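Local atomic coordinates of DNA ligase (Archaeoglobus fulgidus, PDB entry 3GDE), a protein that probably seals nicks in double-stranded DNA during replication, recombination and repair, consuming ATP and releasing AMP and diphosphate. Residues 461-466 / 514-519; 508-513 / 520-525; 265-270 / 283-288. All blocks are in the same frame, centred on the assembly; numbering follows the deposited sequence.

Interaction 1 (461-466 / 514-519)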
ATOM      1  N   LEU A 461      -4.023   5.994  12.274  1.00 32.26           N
ATOM      2  CA  LEU A 461      -2.622   5.702  12.585  1.00 32.51           C
ATOM      3  C   LEU A 461      -2.429   5.699  14.089  1.00 32.66           C
ATOM      4  O   LEU A 461      -2.739   6.690  14.761  1.00 32.94           O
ATOM      5  CB  LEU A 461      -1.670   6.723  11.947  1.00 32.68           C
ATOM      6  CG  LEU A 461      -1.136   6.599  10.516  1.00 32.86           C
ATOM      7  CD1 LEU A 461      -1.346   5.202   9.903  1.00 33.07           C
ATOM      8  CD2 LEU A 461      -1.746   7.642   9.643  1.00 33.86           C
ATOM      9  N   LEU A 462      -1.930   4.582  14.614  1.00 32.67           N
ATOM     10  CA  LEU A 462      -1.705   4.436  16.044  1.00 32.76           C
ATOM     11  C   LEU A 462      -0.206   4.505  16.346  1.00 32.96           C
ATOM     12  O   LEU A 462       0.582   3.685  15.848  1.00 32.80           O
ATOM     13  CB  LEU A 462      -2.327   3.131  16.567  1.00 32.83           C
ATOM     14  CG  LEU A 462      -3.769   2.781  16.151  1.00 33.42           C
ATOM     15  CD1 LEU A 462      -4.210   1.435  16.712  1.00 33.25           C
ATOM     16  CD2 LEU A 462      -4.744   3.856  16.588  1.00 34.70           C
ATOM     17  N   LYS A 463       0.177   5.502  17.148  1.00 33.18           N
ATOM     18  CA  LYS A 463       1.574   5.708  17.542  1.00 33.47           C
ATOM     19  C   LYS A 463       2.160   4.489  18.228  1.00 33.16           C
ATOM     20  O   LYS A 463       1.492   3.806  18.996  1.00 32.94           O
ATOM     21  CB  LYS A 463       1.739   6.929  18.444  1.00 33.77           C
ATOM     22  CG  LYS A 463       1.914   8.226  17.690  1.00 35.65           C
ATOM     23  CD  LYS A 463       2.787   9.195  18.483  1.00 39.68           C
ATOM     24  CE  LYS A 463       2.667  10.606  17.938  1.00 41.77           C
ATOM     25  NZ  LYS A 463       3.527  11.564  18.688  1.00 43.69           N
ATOM     26  N   VAL A 464       3.431   4.243  17.953  1.00 32.86           N
ATOM     27  CA  VAL A 464       4.066   3.010  18.361  1.00 32.99           C
ATOM     28  C   VAL A 464       5.500   3.269  18.866  1.00 33.02           C
ATOM     29  O   VAL A 464       6.107   2.428  19.520  1.00 33.03           O
ATOM     30  CB  VAL A 464       3.944   1.982  17.203  1.00 32.85           C
ATOM     31  CG1 VAL A 464       5.278   1.496  16.696  1.00 32.98           C
ATOM     32  CG2 VAL A 464       3.009   0.859  17.582  1.00 32.63           C
ATOM     33  N   GLY A 465       6.022   4.456  18.589  1.00 32.95           N
ATOM     34  CA  GLY A 465       7.342   4.804  19.077  1.00 33.11           C
ATOM     35  C   GLY A 465       7.936   6.049  18.461  1.00 33.04           C
ATOM     36  O   GLY A 465       7.256   6.797  17.749  1.00 32.34           O
ATOM     37  N   ARG A 466       9.216   6.251  18.754  1.00 33.15           N
ATOM     38  CA  ARG A 466       9.972   7.402  18.291  1.00 33.68           C
ATOM     39  C   ARG A 466      11.415   7.001  18.009  1.00 33.14           C
ATOM     40  O   ARG A 466      12.027   6.296  18.805  1.00 33.33           O
ATOM     41  CB  ARG A 466       9.932   8.504  19.342  1.00 33.74           C
ATOM     42  CG  ARG A 466      10.420   9.816  18.819  1.00 37.06           C
ATOM     43  CD  ARG A 466      11.693  10.215  19.479  1.00 42.36           C
ATOM     44  NE  ARG A 466      11.439  10.990  20.687  1.00 45.94           N
ATOM     45  CZ  ARG A 466      12.395  11.487  21.464  1.00 49.07           C
ATOM     46  NH1 ARG A 466      13.676  11.283  21.152  1.00 49.31           N
ATOM     47  NH2 ARG A 466      12.069  12.189  22.554  1.00 50.07           N
ATOM     48  N   PRO A 514       1.180   2.109  28.185  1.00 45.84           N
ATOM     49  CA  PRO A 514       0.031   2.997  28.066  1.00 45.89           C
ATOM     50  C   PRO A 514       0.356   4.328  27.387  1.00 45.82           C
ATOM     51  O   PRO A 514      -0.558   5.099  27.109  1.00 46.34           O
ATOM     52  CB  PRO A 514      -0.376   3.229  29.526  1.00 45.93           C
ATOM     53  CG  PRO A 514       0.914   3.122  30.299  1.00 45.97           C
ATOM     54  CD  PRO A 514       1.797   2.165  29.530  1.00 45.98           C
ATOM     55  N   LYS A 515       1.632   4.595  27.110  1.00 45.63           N
ATOM     56  CA  LYS A 515       2.031   5.911  26.600  1.00 45.50           C
ATOM     57  C   LYS A 515       1.509   6.265  25.200  1.00 45.23           C
ATOM     58  O   LYS A 515       1.401   7.445  24.857  1.00 45.51           O
ATOM     59  CB  LYS A 515       3.546   6.127  26.713  1.00 45.45           C
ATOM     60  CG  LYS A 515       4.353   5.835  25.464  1.00 46.20           C
ATOM     61  CD  LYS A 515       5.753   6.443  25.553  1.00 45.96           C
ATOM     62  CE  LYS A 515       5.732   7.964  25.396  1.00 47.08           C
ATOM     63  NZ  LYS A 515       7.105   8.517  25.234  1.00 46.88           N
ATOM     64  N   TYR A 516       1.181   5.258  24.397  1.00 44.74           N
ATOM     65  CA  TYR A 516       0.600   5.515  23.087  1.00 44.05           C
ATOM     66  C   TYR A 516      -0.736   4.821  22.909  1.00 43.75           C
ATOM     67  O   TYR A 516      -0.985   3.742  23.447  1.00 43.66           O
ATOM     68  CB  TYR A 516       1.524   5.075  21.950  1.00 43.96           C
ATOM     69  CG  TYR A 516       2.901   5.699  21.914  1.00 44.17           C
ATOM     70  CD1 TYR A 516       3.071   7.081  21.800  1.00 44.37           C
ATOM     71  CD2 TYR A 516       4.037   4.899  21.942  1.00 43.14           C
ATOM     72  CE1 TYR A 516       4.346   7.642  21.744  1.00 44.88           C
ATOM     73  CE2 TYR A 516       5.302   5.446  21.888  1.00 43.36           C
ATOM     74  CZ  TYR A 516       5.455   6.808  21.785  1.00 44.03           C
ATOM     75  OH  TYR A 516       6.717   7.337  21.733  1.00 44.69           O
ATOM     76  N   GLU A 517      -1.570   5.465  22.107  1.00 43.49           N
ATOM     77  CA  GLU A 517      -2.861   4.961  21.669  1.00 43.27           C
ATOM     78  C   GLU A 517      -2.837   3.491  21.220  1.00 42.36           C
ATOM     79  O   GLU A 517      -3.807   2.763  21.422  1.00 42.73           O
ATOM     80  CB  GLU A 517      -3.378   5.869  20.541  1.00 43.62           C
ATOM     81  CG  GLU A 517      -2.338   6.139  19.416  1.00 45.12           C
ATOM     82  CD  GLU A 517      -1.539   7.459  19.537  1.00 47.82           C
ATOM     83  OE1 GLU A 517      -1.372   8.083  18.462  1.00 48.29           O
ATOM     84  OE2 GLU A 517      -1.065   7.863  20.650  1.00 45.85           O
ATOM     85  N   SER A 518      -1.728   3.057  20.627  1.00 41.11           N
ATOM     86  CA  SER A 518      -1.604   1.689  20.120  1.00 39.81           C
ATOM     87  C   SER A 518      -1.597   0.635  21.223  1.00 38.91           C
ATOM     88  O   SER A 518      -1.983  -0.503  20.991  1.00 38.70           O
ATOM     89  CB  SER A 518      -0.336   1.546  19.272  1.00 39.69           C
ATOM     90  OG  SER A 518       0.827   1.585  20.086  1.00 38.90           O
ATOM     91  N   GLY A 519      -1.148   1.023  22.414  1.00 38.33           N
ATOM     92  CA  GLY A 519      -0.939   0.090  23.519  1.00 37.30           C
ATOM     93  C   GLY A 519       0.434  -0.571  23.486  1.00 36.69           C
ATOM     94  O   GLY A 519       0.688  -1.514  24.228  1.00 36.87           O
TER

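Interaction 2 (508-513 / 520-525)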
ATOM      1  N   GLN A 508      14.707  -3.561  19.251  1.00 30.94           N
ATOM      2  CA  GLN A 508      15.127  -4.659  20.136  1.00 31.74           C
ATOM      3  C   GLN A 508      13.925  -5.426  20.688  1.00 32.63           C
ATOM      4  O   GLN A 508      13.946  -6.659  20.774  1.00 32.32           O
ATOM      5  CB  GLN A 508      16.007  -4.151  21.287  1.00 31.49           C
ATOM      6  CG  GLN A 508      17.431  -3.746  20.870  1.00 31.88           C
ATOM      7  CD  GLN A 508      18.157  -4.826  20.085  1.00 30.99           C
ATOM      8  OE1 GLN A 508      18.221  -5.981  20.509  1.00 31.17           O
ATOM      9  NE2 GLN A 508      18.696  -4.455  18.925  1.00 30.24           N
ATOM     10  N   GLU A 509      12.881  -4.684  21.048  1.00 33.61           N
ATOM     11  CA  GLU A 509      11.703  -5.255  21.685  1.00 35.32           C
ATOM     12  C   GLU A 509      10.455  -4.398  21.456  1.00 34.90           C
ATOM     13  O   GLU A 509      10.546  -3.183  21.331  1.00 34.77           O
ATOM     14  CB  GLU A 509      11.960  -5.419  23.189  1.00 35.15           C
ATOM     15  CG  GLU A 509      10.957  -6.325  23.891  1.00 37.17           C
ATOM     16  CD  GLU A 509      11.228  -6.498  25.387  1.00 37.80           C
ATOM     17  OE1 GLU A 509      11.782  -5.569  26.039  1.00 39.79           O
ATOM     18  OE2 GLU A 509      10.865  -7.581  25.906  1.00 41.98           O
ATOM     19  N   ILE A 510       9.301  -5.049  21.373  1.00 35.49           N
ATOM     20  CA  ILE A 510       8.012  -4.368  21.494  1.00 36.28           C
ATOM     21  C   ILE A 510       7.520  -4.598  22.929  1.00 37.21           C
ATOM     22  O   ILE A 510       7.401  -5.742  23.362  1.00 36.42           O
ATOM     23  CB  ILE A 510       6.951  -4.891  20.478  1.00 35.97           C
ATOM     24  CG1 ILE A 510       7.439  -4.725  19.037  1.00 35.57           C
ATOM     25  CG2 ILE A 510       5.620  -4.159  20.662  1.00 35.52           C
ATOM     26  CD1 ILE A 510       6.769  -5.663  18.038  1.00 34.99           C
ATOM     27  N   GLN A 511       7.271  -3.519  23.669  1.00 38.83           N
ATOM     28  CA  GLN A 511       6.644  -3.638  24.990  1.00 40.92           C
ATOM     29  C   GLN A 511       5.184  -3.198  24.934  1.00 41.26           C
ATOM     30  O   GLN A 511       4.808  -2.389  24.088  1.00 41.05           O
ATOM     31  CB  GLN A 511       7.345  -2.787  26.057  1.00 40.90           C
ATOM     32  CG  GLN A 511       8.727  -2.230  25.742  1.00 42.45           C
ATOM     33  CD  GLN A 511       9.094  -1.044  26.649  1.00 43.13           C
ATOM     34  OE1 GLN A 511      10.273  -0.791  26.924  1.00 46.14           O
ATOM     35  NE2 GLN A 511       8.075  -0.312  27.118  1.00 45.30           N
ATOM     36  N   LYS A 512       4.367  -3.723  25.847  1.00 42.54           N
ATOM     37  CA  LYS A 512       3.059  -3.129  26.122  1.00 43.75           C
ATOM     38  C   LYS A 512       3.259  -1.888  26.991  1.00 44.15           C
ATOM     39  O   LYS A 512       4.033  -1.908  27.945  1.00 44.06           O
ATOM     40  CB  LYS A 512       2.116  -4.112  26.812  1.00 44.02           C
ATOM     41  CG  LYS A 512       1.716  -5.292  25.949  1.00 45.48           C
ATOM     42  CD  LYS A 512       0.342  -5.835  26.302  1.00 48.03           C
ATOM     43  CE  LYS A 512      -0.730  -5.189  25.428  1.00 50.56           C
ATOM     44  NZ  LYS A 512      -2.080  -5.794  25.639  1.00 52.08           N
ATOM     45  N   SER A 513       2.566  -0.808  26.641  1.00 44.77           N
ATOM     46  CA  SER A 513       2.776   0.495  27.269  1.00 45.24           C
ATOM     47  C   SER A 513       1.522   1.349  27.132  1.00 45.61           C
ATOM     48  O   SER A 513       0.861   1.321  26.088  1.00 45.96           O
ATOM     49  CB  SER A 513       3.965   1.217  26.620  1.00 45.23           C
ATOM     50  OG  SER A 513       4.243   2.459  27.257  1.00 45.98           O
ATOM     51  N   TYR A 520       1.321  -0.076  22.622  1.00 36.06           N
ATOM     52  CA  TYR A 520       2.642  -0.676  22.401  1.00 35.26           C
ATOM     53  C   TYR A 520       3.707   0.383  22.212  1.00 34.84           C
ATOM     54  O   TYR A 520       3.425   1.481  21.736  1.00 34.62           O
ATOM     55  CB  TYR A 520       2.632  -1.625  21.192  1.00 35.10           C
ATOM     56  CG  TYR A 520       1.698  -2.797  21.365  1.00 34.74           C
ATOM     57  CD1 TYR A 520       2.090  -3.920  22.082  1.00 34.88           C
ATOM     58  CD2 TYR A 520       0.413  -2.775  20.829  1.00 34.75           C
ATOM     59  CE1 TYR A 520       1.230  -5.002  22.263  1.00 34.98           C
ATOM     60  CE2 TYR A 520      -0.458  -3.846  21.005  1.00 35.42           C
ATOM     61  CZ  TYR A 520      -0.041  -4.959  21.725  1.00 35.50           C
ATOM     62  OH  TYR A 520      -0.896  -6.029  21.905  1.00 36.35           O
ATOM     63  N   ALA A 521       4.935   0.045  22.592  1.00 34.34           N
ATOM     64  CA  ALA A 521       6.075   0.932  22.399  1.00 33.82           C
ATOM     65  C   ALA A 521       7.281   0.139  21.912  1.00 33.48           C
ATOM     66  O   ALA A 521       7.547  -0.967  22.395  1.00 33.81           O
ATOM     67  CB  ALA A 521       6.401   1.668  23.688  1.00 33.71           C
ATOM     68  N   LEU A 522       8.003   0.702  20.950  1.00 32.74           N
ATOM     69  CA  LEU A 522       9.247   0.095  20.495  1.00 32.25           C
ATOM     70  C   LEU A 522      10.384   0.453  21.453  1.00 32.23           C
ATOM     71  O   LEU A 522      10.569   1.627  21.820  1.00 32.03           O
ATOM     72  CB  LEU A 522       9.592   0.528  19.068  1.00 32.04           C
ATOM     73  CG  LEU A 522       8.586   0.247  17.944  1.00 31.96           C
ATOM     74  CD1 LEU A 522       9.161   0.722  16.621  1.00 31.52           C
ATOM     75  CD2 LEU A 522       8.218  -1.229  17.864  1.00 30.96           C
ATOM     76  N   ARG A 523      11.120  -0.579  21.865  1.00 31.81           N
ATOM     77  CA  ARG A 523      12.324  -0.439  22.675  1.00 31.59           C
ATOM     78  C   ARG A 523      13.528  -0.463  21.725  1.00 30.66           C
ATOM     79  O   ARG A 523      13.705  -1.403  20.950  1.00 30.59           O
ATOM     80  CB  ARG A 523      12.379  -1.575  23.702  1.00 32.11           C
ATOM     81  CG  ARG A 523      13.558  -1.569  24.665  1.00 35.56           C
ATOM     82  CD  ARG A 523      13.281  -0.771  25.956  1.00 39.75           C
ATOM     83  NE  ARG A 523      14.474  -0.689  26.800  1.00 42.79           N
ATOM     84  CZ  ARG A 523      14.761   0.306  27.641  1.00 44.82           C
ATOM     85  NH1 ARG A 523      13.943   1.347  27.779  1.00 43.83           N
ATOM     86  NH2 ARG A 523      15.891   0.262  28.350  1.00 46.60           N
ATOM     87  N   PHE A 524      14.327   0.598  21.773  1.00 29.92           N
ATOM     88  CA  PHE A 524      15.492   0.800  20.889  1.00 29.50           C
ATOM     89  C   PHE A 524      15.186   0.732  19.389  1.00 28.87           C
ATOM     90  O   PHE A 524      15.821  -0.036  18.656  1.00 28.74           O
ATOM     91  CB  PHE A 524      16.682  -0.107  21.280  1.00 29.55           C
ATOM     92  CG  PHE A 524      17.046  -0.017  22.730  1.00 30.08           C
ATOM     93  CD1 PHE A 524      16.826  -1.090  23.581  1.00 32.35           C
ATOM     94  CD2 PHE A 524      17.564   1.157  23.257  1.00 31.11           C
ATOM     95  CE1 PHE A 524      17.141  -1.000  24.942  1.00 32.66           C
ATOM     96  CE2 PHE A 524      17.879   1.252  24.611  1.00 32.19           C
ATOM     97  CZ  PHE A 524      17.669   0.170  25.448  1.00 31.34           C
ATOM     98  N   PRO A 525      14.240   1.576  18.920  1.00 28.24           N
ATOM     99  CA  PRO A 525      13.959   1.645  17.492  1.00 27.44           C
ATOM    100  C   PRO A 525      15.163   2.246  16.766  1.00 26.83           C
ATOM    101  O   PRO A 525      15.869   3.093  17.316  1.00 26.31           O
ATOM    102  CB  PRO A 525      12.749   2.583  17.417  1.00 27.42           C
ATOM    103  CG  PRO A 525      12.875   3.441  18.614  1.00 27.63           C
ATOM    104  CD  PRO A 525      13.426   2.545  19.683  1.00 27.93           C
TER
HETATM  105  O   HOH W   1       2.068   2.588  24.120  1.00 40.04           O

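Interaction 3 (265-270 / 283-288)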
ATOM      1  N   SER A 265       1.610 -12.581 -24.724  1.00 41.82           N
ATOM      2  CA  SER A 265       1.879 -11.528 -25.687  1.00 41.94           C
ATOM      3  C   SER A 265       2.551 -10.365 -24.953  1.00 41.72           C
ATOM      4  O   SER A 265       3.298  -9.586 -25.545  1.00 41.95           O
ATOM      5  CB  SER A 265       0.569 -11.053 -26.322  1.00 42.38           C
ATOM      6  OG  SER A 265      -0.376 -12.115 -26.424  1.00 43.35           O
ATOM      7  N   ARG A 266       2.265 -10.255 -23.656  1.00 40.99           N
ATOM      8  CA  ARG A 266       2.891  -9.265 -22.783  1.00 40.09           C
ATOM      9  C   ARG A 266       3.046  -9.772 -21.342  1.00 38.75           C
ATOM     10  O   ARG A 266       2.337 -10.681 -20.904  1.00 38.68           O
ATOM     11  CB  ARG A 266       2.114  -7.941 -22.805  1.00 40.61           C
ATOM     12  CG  ARG A 266       0.756  -7.995 -22.136  1.00 42.18           C
ATOM     13  CD  ARG A 266       0.314  -6.618 -21.689  1.00 44.91           C
ATOM     14  NE  ARG A 266      -1.106  -6.613 -21.349  1.00 47.46           N
ATOM     15  CZ  ARG A 266      -1.650  -5.886 -20.374  1.00 48.12           C
ATOM     16  NH1 ARG A 266      -0.898  -5.098 -19.613  1.00 47.45           N
ATOM     17  NH2 ARG A 266      -2.956  -5.961 -20.151  1.00 48.88           N
ATOM     18  N   VAL A 267       3.985  -9.164 -20.624  1.00 37.17           N
ATOM     19  CA  VAL A 267       4.271  -9.481 -19.235  1.00 35.62           C
ATOM     20  C   VAL A 267       3.902  -8.266 -18.390  1.00 34.85           C
ATOM     21  O   VAL A 267       4.176  -7.130 -18.785  1.00 34.65           O
ATOM     22  CB  VAL A 267       5.787  -9.791 -19.037  1.00 35.72           C
ATOM     23  CG1 VAL A 267       6.142  -9.997 -17.560  1.00 34.71           C
ATOM     24  CG2 VAL A 267       6.213 -11.006 -19.860  1.00 35.59           C
ATOM     25  N   THR A 268       3.244  -8.506 -17.259  1.00 33.77           N
ATOM     26  CA  THR A 268       3.202  -7.528 -16.168  1.00 32.92           C
ATOM     27  C   THR A 268       3.812  -8.128 -14.905  1.00 31.87           C
ATOM     28  O   THR A 268       3.632  -9.319 -14.611  1.00 31.58           O
ATOM     29  CB  THR A 268       1.779  -7.017 -15.836  1.00 33.11           C
ATOM     30  OG1 THR A 268       0.886  -8.124 -15.726  1.00 33.64           O
ATOM     31  CG2 THR A 268       1.273  -6.028 -16.894  1.00 33.89           C
ATOM     32  N   ILE A 269       4.540  -7.293 -14.171  1.00 30.89           N
ATOM     33  CA  ILE A 269       5.147  -7.688 -12.901  1.00 30.05           C
ATOM     34  C   ILE A 269       4.676  -6.733 -11.810  1.00 29.72           C
ATOM     35  O   ILE A 269       4.792  -5.510 -11.942  1.00 29.70           O
ATOM     36  CB  ILE A 269       6.704  -7.698 -12.977  1.00 30.17           C
ATOM     37  CG1 ILE A 269       7.193  -8.572 -14.142  1.00 29.54           C
ATOM     38  CG2 ILE A 269       7.325  -8.161 -11.637  1.00 29.84           C
ATOM     39  CD1 ILE A 269       8.687  -8.477 -14.405  1.00 29.76           C
ATOM     40  N   TYR A 270       4.125  -7.305 -10.748  1.00 29.52           N
ATOM     41  CA  TYR A 270       3.704  -6.547  -9.581  1.00 29.88           C
ATOM     42  C   TYR A 270       4.588  -6.850  -8.380  1.00 29.83           C
ATOM     43  O   TYR A 270       5.011  -7.992  -8.176  1.00 30.25           O
ATOM     44  CB  TYR A 270       2.242  -6.844  -9.249  1.00 30.33           C
ATOM     45  CG  TYR A 270       1.302  -6.421 -10.343  1.00 30.26           C
ATOM     46  CD1 TYR A 270       0.896  -5.096 -10.459  1.00 29.66           C
ATOM     47  CD2 TYR A 270       0.830  -7.344 -11.274  1.00 30.89           C
ATOM     48  CE1 TYR A 270       0.041  -4.692 -11.484  1.00 31.00           C
ATOM     49  CE2 TYR A 270      -0.028  -6.958 -12.298  1.00 31.39           C
ATOM     50  CZ  TYR A 270      -0.421  -5.625 -12.392  1.00 31.39           C
ATOM     51  OH  TYR A 270      -1.275  -5.230 -13.395  1.00 32.23           O
ATOM     52  N   ASP A 283      15.010  -6.750 -18.109  1.00 38.32           N
ATOM     53  CA  ASP A 283      15.832  -7.955 -18.031  1.00 38.08           C
ATOM     54  C   ASP A 283      15.051  -9.194 -17.591  1.00 37.84           C
ATOM     55  O   ASP A 283      15.147 -10.255 -18.217  1.00 37.67           O
ATOM     56  CB  ASP A 283      17.070  -7.733 -17.150  1.00 38.48           C
ATOM     57  CG  ASP A 283      16.741  -7.171 -15.763  1.00 39.17           C
ATOM     58  OD1 ASP A 283      17.555  -7.385 -14.840  1.00 40.44           O
ATOM     59  OD2 ASP A 283      15.696  -6.510 -15.588  1.00 39.38           O
ATOM     60  N   ILE A 284      14.279  -9.055 -16.512  1.00 37.41           N
ATOM     61  CA  ILE A 284      13.457 -10.155 -16.007  1.00 36.57           C
ATOM     62  C   ILE A 284      12.290 -10.444 -16.961  1.00 36.48           C
ATOM     63  O   ILE A 284      11.992 -11.601 -17.241  1.00 36.08           O
ATOM     64  CB  ILE A 284      12.981  -9.896 -14.538  1.00 36.39           C
ATOM     65  CG1 ILE A 284      14.179  -9.857 -13.569  1.00 35.96           C
ATOM     66  CG2 ILE A 284      11.945 -10.925 -14.087  1.00 35.14           C
ATOM     67  CD1 ILE A 284      15.097 -11.111 -13.584  1.00 34.14           C
ATOM     68  N   VAL A 285      11.654  -9.388 -17.465  1.00 36.77           N
ATOM     69  CA  VAL A 285      10.586  -9.517 -18.470  1.00 37.51           C
ATOM     70  C   VAL A 285      11.008 -10.407 -19.659  1.00 37.74           C
ATOM     71  O   VAL A 285      10.307 -11.371 -19.996  1.00 37.46           O
ATOM     72  CB  VAL A 285      10.059  -8.115 -18.930  1.00 37.42           C
ATOM     73  CG1 VAL A 285       9.208  -8.205 -20.190  1.00 37.77           C
ATOM     74  CG2 VAL A 285       9.257  -7.474 -17.813  1.00 37.44           C
ATOM     75  N   GLU A 286      12.158 -10.100 -20.265  1.00 38.34           N
ATOM     76  CA  GLU A 286      12.670 -10.883 -21.398  1.00 39.05           C
ATOM     77  C   GLU A 286      12.927 -12.342 -21.036  1.00 39.40           C
ATOM     78  O   GLU A 286      12.584 -13.237 -21.815  1.00 39.62           O
ATOM     79  CB  GLU A 286      13.929 -10.258 -22.009  1.00 39.09           C
ATOM     80  CG  GLU A 286      13.672  -9.040 -22.886  1.00 40.13           C
ATOM     81  CD  GLU A 286      12.774  -9.315 -24.101  1.00 42.23           C
ATOM     82  OE1 GLU A 286      12.151  -8.348 -24.596  1.00 43.40           O
ATOM     83  OE2 GLU A 286      12.687 -10.473 -24.571  1.00 41.90           O
ATOM     84  N   GLU A 287      13.501 -12.578 -19.851  1.00 39.63           N
ATOM     85  CA  GLU A 287      13.799 -13.939 -19.380  1.00 40.00           C
ATOM     86  C   GLU A 287      12.540 -14.757 -19.152  1.00 39.79           C
ATOM     87  O   GLU A 287      12.543 -15.971 -19.342  1.00 40.11           O
ATOM     88  CB  GLU A 287      14.624 -13.911 -18.091  1.00 40.19           C
ATOM     89  CG  GLU A 287      15.961 -13.225 -18.223  1.00 42.50           C
ATOM     90  CD  GLU A 287      17.002 -14.058 -18.957  1.00 45.10           C
ATOM     91  OE1 GLU A 287      16.885 -15.309 -18.969  1.00 46.43           O
ATOM     92  OE2 GLU A 287      17.945 -13.449 -19.509  1.00 46.33           O
ATOM     93  N   ILE A 288      11.474 -14.090 -18.721  1.00 39.52           N
ATOM     94  CA  ILE A 288      10.162 -14.719 -18.569  1.00 39.29           C
ATOM     95  C   ILE A 288       9.587 -15.161 -19.930  1.00 39.40           C
ATOM     96  O   ILE A 288       9.056 -16.270 -20.067  1.00 39.15           O
ATOM     97  CB  ILE A 288       9.206 -13.773 -17.792  1.00 39.02           C
ATOM     98  CG1 ILE A 288       9.453 -13.920 -16.287  1.00 38.91           C
ATOM     99  CG2 ILE A 288       7.740 -14.038 -18.131  1.00 38.99           C
ATOM    100  CD1 ILE A 288       9.257 -12.653 -15.500  1.00 38.45           C
TER

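Interaction 1 (461-466 / 514-519)
Ser-518 and Lys-463 make the shortest polar contact between strand 461-466 and loop 514-519. The hydroxyl OG of Ser-518 donates to the backbone O of Lys-463 over 2.6 Å, lying in the carbonyl plane with a C=O...OG angle of 153°. A chi1 of 71° holds OG between its own backbone N and carbonyl carbon, and from there it also accepts a hydrogen bond from the backbone N of Tyr-520, so two bonds fix its rotation. One residue earlier, OE1 of Glu-517 takes a weak hydrogen bond from the backbone N of Lys-463, at 3.3 Å. The Lys-463 ammonium is not part of this pairing: its NZ lies 6.0 Å from OE1 of Glu-517 and forms a salt bridge with Glu-450 instead.

Packing centres on the ring of Tyr-516. One face looks onto the strand backbone, with Val-464 N over it, while Lys-515 CG lies over the centre of the opposite face, 3.6 Å above the plane. Gly-465 N approaches obliquely, 3.5 Å from CE2 of Tyr-516, and Lys-463 adds its CB 3.6 Å from CD1 of Tyr-516. At the backbone angles of Gly-465 a CB would collide with the preceding carbonyl O, which accounts for glycine here.

The loop folds as a type I turn from Tyr-516 to Gly-519, closed by Gly-519 N to Tyr-516 O at 2.9 Å. Val-464 and Gly-465 form a classic beta bulge in strand 461-467, both facing Leu-451 of strand 446-454. The contact thus lies in the OB-fold region: strand 461-467 pairs with 446-454, side chains of strand 428-437 pack against Leu-461 and Val-464, and Ile-542 of helix 542-550 touches both Leu-462 and Ser-518.

Interaction 2 (508-513 / 520-525)
Tyr-520 and Lys-512 lie side by side and point the same way, the lysine chain following the phenol outward. Lys-512 CG is 3.7 Å from CE1 of Tyr-520, and a bend at chi3 of 93° sets CE 3.6 Å from the OH of Tyr-520. Ile-510 crosses the same ring obliquely, its CG2 3.8 Å from CD1 of Tyr-520, and runs alongside Leu-522 with the CG1 branch against CD2. An alanine in place of Tyr-520, lacking the ring, would probably open a gap beside Ile-510 CG2 and leave the Lys-512 chain freer to turn.

These residues share one face of a two-stranded antiparallel beta hairpin, 509-512 with 520-523, a face on which Ile-510, Lys-512 and Tyr-520 pack against helix 542-550 while Leu-522 packs on strands 428-437 and 502-506. Gln-511 and Ala-521 form a hydrogen-bonded pair, with both N-to-O distances at 2.9 Å. A classic beta bulge ends the ladder: Gln-508 and Glu-509 both face Arg-523, whose O receives Gln-508 N at 2.9 Å and Glu-509 N only weakly.

On the other face Gln-511 crosses Arg-523 with its OE1 3.2 Å from CD of Arg-523, the amide and guanidinium planes 26° apart. Beyond the bulge, Phe-524 CE2 lies off-centre above one guanidinium face of Arg-523, and Gln-508 CB meets the Phe-524 ring at its edge, in plane.

Interaction 3 (265-270 / 283-288)
Val-285 of the helix meets both Val-267 and Ile-269 of segment 265-270, filling the notch that these two alternate residues leave between them. The two branches of Val-285 divide the work. CG2 enters the notch itself, 3.6 Å from CD1 of Ile-269 and 4.0 Å from CG1 of Val-267, whereas CG1 rests against the shoulder of Val-267, 3.9 Å from its CB. The two valines slide past each other in opposite directions.

A complementary bump comes from the strand. Ile-269 has CD1 anti to its CA, with chi2 at 172°, and this extended branch carries the methyl into a hollow formed by three helix residues. Besides Val-285, that hollow is lined by CG2 of Ile-284, 4.1 Å from CD1 of Ile-269, and more distantly by CD1 of Ile-288, at 4.4 Å from the same atom. Ile-284 and Ile-269 cross at about a right angle. Ile-288 then reaches back to the other strand residue, its CG2 3.8 Å from CG2 of Val-267.

The result is a helix laid on a sheet in the ATP-grasp-related adenylation domain, with the axes of strand 268-270 and helix 283-288 9.8 Å apart and 124° between their directions. Strand 256-262 continues the apolar layer: Val-258 touches Ile-269 and Val-260 touches Ile-288.

No hydrogen bond spans the two segments, and all five residues that touch are aliphatic. Between these two segments the fit therefore rests on shape and the burial of branched side chains, without directional polar bonds.

Interactions 1 and 2 interlock within the OB-fold region: loop 514-519 connects the hairpin strands of interaction 2, and their centres are about 10 Å apart. Two probable backbone hydrogen bonds join them, Val-464 O to Leu-522 N at 2.9 Å and Gly-519 O to Ser-513 N at 3.1 Å. Interaction 3 belongs to the adenylation domain, on the opposite side of the chain's centre, with its centre about 42 Å and about 41 Å from those of interactions 1 and 2. It alone approaches the predicted ATP site, the Ile-269 side chain being about 9 Å from that of Arg-257 and about 10 Å from that of Arg-272; interactions 1 and 2 lie away from it.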